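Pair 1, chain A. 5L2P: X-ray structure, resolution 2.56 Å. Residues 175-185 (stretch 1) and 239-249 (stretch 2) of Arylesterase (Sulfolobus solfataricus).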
# COMPACT_ATOMS: atom_id res chain seq x y z
N LYS A 175 19.82 31.07 7.92
CA LYS A 175 19.74 30.34 6.66
C LYS A 175 20.52 29.03 6.72
O LYS A 175 21.66 28.99 7.16
CB LYS A 175 20.24 31.18 5.48
CG LYS A 175 19.87 30.56 4.14
CD LYS A 175 20.96 30.72 3.09
CE LYS A 175 20.70 29.79 1.91
NZ LYS A 175 21.81 29.78 0.94
N LEU A 176 19.87 27.97 6.27
CA LEU A 176 20.50 26.68 6.08
C LEU A 176 20.33 26.36 4.62
O LEU A 176 19.29 26.60 4.07
CB LEU A 176 19.81 25.59 6.91
CG LEU A 176 19.92 25.81 8.42
CD1 LEU A 176 19.05 24.83 9.18
CD2 LEU A 176 21.35 25.67 8.88
N THR A 177 21.36 25.80 4.01
CA THR A 177 21.28 25.51 2.59
C THR A 177 20.50 24.23 2.32
O THR A 177 19.87 24.12 1.27
CB THR A 177 22.68 25.48 1.92
OG1 THR A 177 22.53 25.31 0.51
CG2 THR A 177 23.53 24.35 2.44
N ALA A 178 20.54 23.29 3.25
CA ALA A 178 19.89 21.99 3.08
C ALA A 178 19.60 21.29 4.40
O ALA A 178 20.15 21.61 5.43
CB ALA A 178 20.75 21.10 2.22
N GLN A 179 18.67 20.32 4.34
CA GLN A 179 18.36 19.46 5.49
C GLN A 179 18.20 18.02 5.01
O GLN A 179 17.57 17.76 3.98
CB GLN A 179 17.06 19.93 6.17
CG GLN A 179 15.85 19.97 5.23
CD GLN A 179 14.57 20.21 6.01
OE1 GLN A 179 14.39 19.66 7.13
NE2 GLN A 179 13.68 21.06 5.46
N VAL A 180 18.77 17.10 5.77
CA VAL A 180 18.75 15.70 5.41
C VAL A 180 18.29 14.83 6.57
O VAL A 180 19.10 14.21 7.23
CB VAL A 180 20.12 15.24 4.90
CG1 VAL A 180 20.05 13.84 4.31
CG2 VAL A 180 20.61 16.20 3.82
N PRO A 181 16.96 14.78 6.80
CA PRO A 181 16.42 13.83 7.77
C PRO A 181 16.33 12.44 7.18
O PRO A 181 15.61 12.21 6.20
CB PRO A 181 15.03 14.40 8.09
CG PRO A 181 14.66 15.21 6.91
CD PRO A 181 15.90 15.61 6.18
N VAL A 182 17.06 11.51 7.79
CA VAL A 182 17.03 10.13 7.39
C VAL A 182 16.19 9.36 8.41
O VAL A 182 16.36 9.48 9.63
CB VAL A 182 18.45 9.57 7.36
CG1 VAL A 182 18.46 8.08 7.03
CG2 VAL A 182 19.28 10.37 6.37
N VAL A 183 15.28 8.55 7.90
CA VAL A 183 14.31 7.84 8.72
C VAL A 183 13.82 8.62 9.96
O VAL A 183 13.72 8.06 11.04
CB VAL A 183 14.82 6.43 9.07
CG1 VAL A 183 15.00 5.61 7.77
CG2 VAL A 183 16.12 6.48 9.90
N PRO A 184 13.40 9.86 9.77
CA PRO A 184 13.00 10.69 10.88
C PRO A 184 11.71 10.32 11.62
O PRO A 184 10.76 9.76 11.03
CB PRO A 184 12.75 12.05 10.20
CG PRO A 184 12.21 11.69 8.86
CD PRO A 184 12.97 10.45 8.47
N PHE A 185 11.67 10.69 12.90
CA PHE A 185 10.42 10.83 13.65
C PHE A 185 9.92 12.26 13.51
O PHE A 185 10.62 13.21 13.87
CB PHE A 185 10.65 10.49 15.13
CG PHE A 185 9.44 10.67 15.99
CD1 PHE A 185 9.07 11.94 16.46
CD2 PHE A 185 8.65 9.59 16.34
CE1 PHE A 185 7.95 12.11 17.28
CE2 PHE A 185 7.52 9.77 17.14
CZ PHE A 185 7.18 11.03 17.60
N ASN A 239 9.29 27.89 3.17
CA ASN A 239 10.52 28.63 3.46
C ASN A 239 11.46 27.86 4.38
O ASN A 239 12.14 28.43 5.23
CB ASN A 239 10.18 30.00 4.08
CG ASN A 239 9.50 30.93 3.10
OD1 ASN A 239 9.79 30.92 1.90
ND2 ASN A 239 8.61 31.78 3.62
N LEU A 240 11.49 26.56 4.20
CA LEU A 240 12.39 25.71 4.88
C LEU A 240 13.44 25.29 3.87
O LEU A 240 13.22 25.42 2.66
CB LEU A 240 11.65 24.49 5.45
CG LEU A 240 10.75 24.76 6.64
CD1 LEU A 240 10.08 23.47 7.05
CD2 LEU A 240 11.52 25.32 7.82
N PRO A 241 14.57 24.76 4.37
CA PRO A 241 15.65 24.44 3.45
C PRO A 241 15.29 23.29 2.50
O PRO A 241 14.52 22.41 2.85
CB PRO A 241 16.84 24.10 4.37
CG PRO A 241 16.31 24.00 5.73
CD PRO A 241 14.97 24.64 5.78
N GLN A 242 15.88 23.33 1.33
CA GLN A 242 15.84 22.21 0.41
C GLN A 242 16.12 20.88 1.16
O GLN A 242 17.13 20.76 1.92
CB GLN A 242 16.91 22.49 -0.65
CG GLN A 242 17.09 21.43 -1.71
CD GLN A 242 18.17 21.82 -2.72
OE1 GLN A 242 18.92 22.79 -2.51
NE2 GLN A 242 18.25 21.06 -3.83
N ALA A 243 15.26 19.88 0.94
CA ALA A 243 15.29 18.65 1.72
C ALA A 243 15.64 17.38 0.96
O ALA A 243 15.21 17.19 -0.16
CB ALA A 243 13.97 18.46 2.42
N ILE A 244 16.38 16.50 1.60
CA ILE A 244 16.54 15.13 1.15
C ILE A 244 16.01 14.23 2.26
O ILE A 244 16.69 14.01 3.25
CB ILE A 244 18.01 14.81 0.85
CG1 ILE A 244 18.52 15.74 -0.25
CG2 ILE A 244 18.19 13.35 0.43
CD1 ILE A 244 20.02 15.75 -0.45
N VAL A 245 14.80 13.70 2.10
CA VAL A 245 14.18 12.77 3.07
C VAL A 245 14.30 11.32 2.61
O VAL A 245 13.93 10.97 1.52
CB VAL A 245 12.71 13.10 3.33
CG1 VAL A 245 12.15 12.26 4.44
CG2 VAL A 245 12.54 14.56 3.68
N VAL A 246 14.85 10.49 3.49
CA VAL A 246 15.11 9.10 3.17
C VAL A 246 14.33 8.23 4.14
O VAL A 246 14.32 8.50 5.33
CB VAL A 246 16.60 8.78 3.26
CG1 VAL A 246 16.89 7.33 2.82
CG2 VAL A 246 17.38 9.73 2.38
N THR A 247 13.61 7.24 3.60
CA THR A 247 12.86 6.33 4.40
C THR A 247 13.27 4.88 4.10
O THR A 247 13.95 4.60 3.10
CB THR A 247 11.35 6.50 4.19
OG1 THR A 247 10.99 6.33 2.82
CG2 THR A 247 10.88 7.85 4.69
N ALA A 248 12.83 3.95 4.96
CA ALA A 248 13.01 2.55 4.74
C ALA A 248 11.66 1.83 4.66
O ALA A 248 10.73 2.14 5.42
CB ALA A 248 13.84 1.96 5.86
N GLU A 249 11.57 0.81 3.81
CA GLU A 249 10.30 0.11 3.57
C GLU A 249 9.69 -0.57 4.79
O GLU A 249 8.47 -0.47 5.03
CB GLU A 249 10.48 -0.89 2.42
CG GLU A 249 9.24 -1.66 2.01
CD GLU A 249 9.53 -2.63 0.91
OE1 GLU A 249 10.74 -2.82 0.63
OE2 GLU A 249 8.55 -3.18 0.29

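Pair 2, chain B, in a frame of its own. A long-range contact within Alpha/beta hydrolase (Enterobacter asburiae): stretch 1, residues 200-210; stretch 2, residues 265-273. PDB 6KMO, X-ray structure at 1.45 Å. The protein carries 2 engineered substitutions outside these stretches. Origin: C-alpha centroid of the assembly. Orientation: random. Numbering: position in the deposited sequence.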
# COMPACT_ATOMS: atom_id res chain seq x y z
N LYS B 200 4.98 21.55 -14.89
CA LYS B 200 5.44 20.88 -13.68
C LYS B 200 4.36 19.95 -13.14
O LYS B 200 3.18 20.30 -13.10
CB LYS B 200 5.76 21.92 -12.60
CG LYS B 200 7.05 22.70 -12.79
CD LYS B 200 8.10 21.91 -13.56
CE LYS B 200 8.33 22.51 -14.94
NZ LYS B 200 9.46 21.86 -15.66
N ILE B 201 4.79 18.76 -12.71
CA ILE B 201 3.89 17.73 -12.18
C ILE B 201 4.34 17.39 -10.77
O ILE B 201 5.50 17.01 -10.56
CB ILE B 201 3.91 16.47 -13.07
CG1 ILE B 201 3.44 16.78 -14.50
CG2 ILE B 201 3.09 15.33 -12.46
CD1 ILE B 201 2.07 17.33 -14.62
N ARG B 202 3.42 17.49 -9.82
CA ARG B 202 3.73 17.19 -8.42
C ARG B 202 3.86 15.70 -8.16
O ARG B 202 4.70 15.27 -7.35
CB ARG B 202 2.61 17.71 -7.51
CG ARG B 202 2.68 19.21 -7.23
CD ARG B 202 3.89 19.54 -6.35
NE ARG B 202 3.84 20.93 -5.88
CZ ARG B 202 3.21 21.32 -4.78
NH1 ARG B 202 2.56 20.45 -4.03
NH2 ARG B 202 3.23 22.60 -4.43
N TYR B 203 3.01 14.88 -8.78
CA TYR B 203 2.94 13.48 -8.38
C TYR B 203 2.21 12.69 -9.46
O TYR B 203 1.24 13.18 -10.04
CB TYR B 203 2.17 13.33 -7.07
CG TYR B 203 2.48 12.10 -6.25
CD1 TYR B 203 3.77 11.88 -5.80
CD2 TYR B 203 1.49 11.20 -5.88
CE1 TYR B 203 4.07 10.76 -5.02
CE2 TYR B 203 1.78 10.09 -5.10
CZ TYR B 203 3.07 9.87 -4.68
OH TYR B 203 3.35 8.78 -3.88
N ASN B 204 2.67 11.47 -9.69
CA ASN B 204 2.01 10.51 -10.55
C ASN B 204 1.47 9.36 -9.70
O ASN B 204 2.17 8.86 -8.82
CB ASN B 204 3.01 9.87 -11.51
CG ASN B 204 3.56 10.82 -12.52
OD1 ASN B 204 2.91 11.79 -12.91
ND2 ASN B 204 4.75 10.52 -13.00
N VAL B 205 0.27 8.90 -10.01
CA VAL B 205 -0.27 7.67 -9.45
C VAL B 205 -0.63 6.76 -10.61
O VAL B 205 -1.57 7.04 -11.37
CB VAL B 205 -1.48 7.89 -8.53
CG1 VAL B 205 -1.92 6.54 -7.98
CG2 VAL B 205 -1.15 8.85 -7.39
N MET B 206 0.12 5.69 -10.77
CA MET B 206 -0.08 4.70 -11.83
C MET B 206 -0.73 3.49 -11.18
O MET B 206 -0.08 2.74 -10.44
CB MET B 206 1.25 4.35 -12.49
CG MET B 206 1.94 5.51 -13.20
SD MET B 206 3.69 5.23 -13.83
CE MET B 206 3.37 3.96 -15.10
N LEU B 207 -2.02 3.30 -11.44
CA LEU B 207 -2.81 2.24 -10.82
C LEU B 207 -2.80 1.05 -11.78
O LEU B 207 -3.33 1.13 -12.89
CB LEU B 207 -4.24 2.70 -10.55
CG LEU B 207 -4.36 3.88 -9.58
CD1 LEU B 207 -5.79 4.37 -9.56
CD2 LEU B 207 -3.90 3.51 -8.20
N TRP B 208 -2.18 -0.04 -11.34
CA TRP B 208 -2.04 -1.29 -12.08
C TRP B 208 -1.78 -1.01 -13.57
O TRP B 208 -2.56 -1.42 -14.45
CB TRP B 208 -3.22 -2.24 -11.85
CG TRP B 208 -4.56 -1.60 -11.83
CD1 TRP B 208 -5.42 -1.52 -12.88
CD2 TRP B 208 -5.20 -0.92 -10.73
NE1 TRP B 208 -6.54 -0.81 -12.53
CE2 TRP B 208 -6.44 -0.45 -11.21
CE3 TRP B 208 -4.85 -0.66 -9.40
CZ2 TRP B 208 -7.32 0.27 -10.41
CZ3 TRP B 208 -5.75 0.07 -8.61
CH2 TRP B 208 -6.95 0.51 -9.12
N PRO B 209 -0.67 -0.35 -13.90
CA PRO B 209 -0.46 0.19 -15.24
C PRO B 209 0.02 -0.84 -16.25
O PRO B 209 0.67 -1.84 -15.91
CB PRO B 209 0.66 1.22 -15.02
CG PRO B 209 1.47 0.62 -13.88
CD PRO B 209 0.39 0.09 -12.96
N VAL B 210 -0.26 -0.53 -17.51
CA VAL B 210 0.41 -1.13 -18.67
C VAL B 210 1.71 -0.36 -18.90
O VAL B 210 1.70 0.87 -19.00
CB VAL B 210 -0.47 -1.02 -19.92
CG1 VAL B 210 0.31 -1.45 -21.16
CG2 VAL B 210 -1.77 -1.81 -19.77
N GLY B 265 14.52 12.56 -13.86
CA GLY B 265 13.65 13.71 -13.75
C GLY B 265 12.16 13.42 -13.84
O GLY B 265 11.36 14.36 -13.74
N PHE B 266 11.77 12.16 -14.00
CA PHE B 266 10.35 11.80 -13.97
C PHE B 266 9.75 12.26 -12.65
O PHE B 266 10.43 12.29 -11.62
CB PHE B 266 10.31 10.27 -14.04
CG PHE B 266 8.99 9.64 -14.48
CD1 PHE B 266 8.66 9.52 -15.83
CD2 PHE B 266 8.16 9.05 -13.55
CE1 PHE B 266 7.50 8.87 -16.21
CE2 PHE B 266 6.99 8.39 -13.93
CZ PHE B 266 6.67 8.30 -15.26
N PRO B 267 8.47 12.64 -12.63
CA PRO B 267 7.87 13.10 -11.36
C PRO B 267 7.85 12.01 -10.30
O PRO B 267 7.87 10.81 -10.59
CB PRO B 267 6.45 13.50 -11.76
CG PRO B 267 6.52 13.79 -13.25
CD PRO B 267 7.57 12.83 -13.77
N GLU B 268 7.78 12.44 -9.04
CA GLU B 268 7.57 11.51 -7.94
C GLU B 268 6.33 10.67 -8.24
O GLU B 268 5.32 11.19 -8.73
CB GLU B 268 7.41 12.26 -6.63
CG GLU B 268 8.63 13.10 -6.28
CD GLU B 268 8.81 13.38 -4.80
OE1 GLU B 268 8.28 12.65 -3.95
OE2 GLU B 268 9.52 14.37 -4.50
N THR B 269 6.40 9.38 -7.91
CA THR B 269 5.43 8.42 -8.41
C THR B 269 5.04 7.39 -7.36
O THR B 269 5.87 6.94 -6.57
CB THR B 269 6.02 7.70 -9.64
OG1 THR B 269 6.19 8.64 -10.71
CG2 THR B 269 5.15 6.59 -10.15
N LEU B 270 3.76 7.03 -7.38
CA LEU B 270 3.22 5.87 -6.68
C LEU B 270 2.72 4.91 -7.74
O LEU B 270 1.95 5.31 -8.63
CB LEU B 270 2.05 6.27 -5.77
CG LEU B 270 1.26 5.10 -5.17
CD1 LEU B 270 2.11 4.26 -4.24
CD2 LEU B 270 0.06 5.62 -4.42
N ILE B 271 3.13 3.64 -7.66
CA ILE B 271 2.59 2.58 -8.50
C ILE B 271 1.90 1.58 -7.60
O ILE B 271 2.50 1.09 -6.64
CB ILE B 271 3.70 1.88 -9.31
CG1 ILE B 271 4.36 2.83 -10.28
CG2 ILE B 271 3.13 0.67 -10.05
CD1 ILE B 271 5.67 2.34 -10.88
N GLN B 272 0.63 1.27 -7.89
CA GLN B 272 -0.04 0.13 -7.26
C GLN B 272 -0.09 -1.01 -8.26
O GLN B 272 -0.40 -0.80 -9.44
CB GLN B 272 -1.47 0.45 -6.84
CG GLN B 272 -1.59 1.58 -5.82
CD GLN B 272 -2.92 1.62 -5.11
OE1 GLN B 272 -3.89 0.95 -5.51
NE2 GLN B 272 -3.00 2.43 -4.06
N THR B 273 0.20 -2.22 -7.80
CA THR B 273 0.00 -3.41 -8.63
C THR B 273 -0.93 -4.39 -7.92
O THR B 273 -1.08 -4.37 -6.70
CB THR B 273 1.33 -4.08 -8.98
OG1 THR B 273 1.94 -4.51 -7.76
CG2 THR B 273 2.24 -3.16 -9.78
O HOH W 1 7.47 15.42 -8.78
O HOH W 2 5.99 7.95 -3.95

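Both pairs set two parallel strands side by side, and 14 central residues superpose with an RMSD of 0.3 Å. The strand axes approach to 4.8 Å in pair 1 and 4.7 Å in pair 2, with N-to-C directions 15° and 9° apart. The backbone ladder follows one rule: alternate residues of stretch 1 face the other strand with their backbone N and O, and Asn B204 uses both. In pair 2, Asn B204 N donates to Glu B268 O (2.8 Å) and Asn B204 O accepts from Leu B270 N (2.8 Å). The matching Gln A179 does the same in pair 1, N to Gln A242 O and O to Ile A244 N, each 2.9 Å.

The next rung separates them. Met B206 N donates to Leu B270 O at 2.8 Å, but its counterpart Pro A181 has no N-H to give. Pair 1 lacks that bond, yet the backbone arrangement is the same: Pro A181 CD rests 3.4 Å from Ile A244 O, while Pro A181 O still accepts from Val A246 N at 3.3 Å. In pair 2, Met B206 O accepts from Gln B272 N at 3.0 Å. The ladder closes alike, with Val A183 N to Val A246 O and Trp B208 N to Gln B272 O both at 2.7 Å. Both donors have positive phi, and both are followed by a proline, Pro A184 and Pro B209.

At the matched positions Gln A179 and Asn B204, an amide side chain is used in two ways. Gln A179, chi1 p, sends NE2 to the backbone Pro A241 O (3.1 Å), past the small Ala A243, whose CB lies 3.7 Å from Gln A179 CG. Asn B204, one methylene shorter and chi1 m, instead gives ND2 to Thr B269 OG1 (3.3 Å). That hydroxyl in turn donates to Pro B267 O (2.7 Å), so a two-step relay reaches the proline carbonyl that the glutamine reaches directly.

The matched prolines each receive an aliphatic side chain: Leu A176 CB lies 4.0 Å from Pro A241 CG, Ile B201 CB 3.7 Å from Pro B267 CG. Where pair 1 has Ala A178, pair 2 has Tyr B203, whose OH comes 3.4 Å from Leu B270 CB; water 2 links Tyr B203 OH and Thr B269 O, 2.8 Å from each.

Further along, Val A180 CG1 packs 4.1 Å from Ile A244 CB, and Val B205 CG1 4.2 Å from Leu B270 CD2. Val A182 CG1 lies 4.3 Å from Val A246 CB; Leu B207 CD2 instead lies 3.7 Å from Gln B272 OE1. For design, the same backbone register occurs with both sets of side chains, including a proline within the ladder of pair 1.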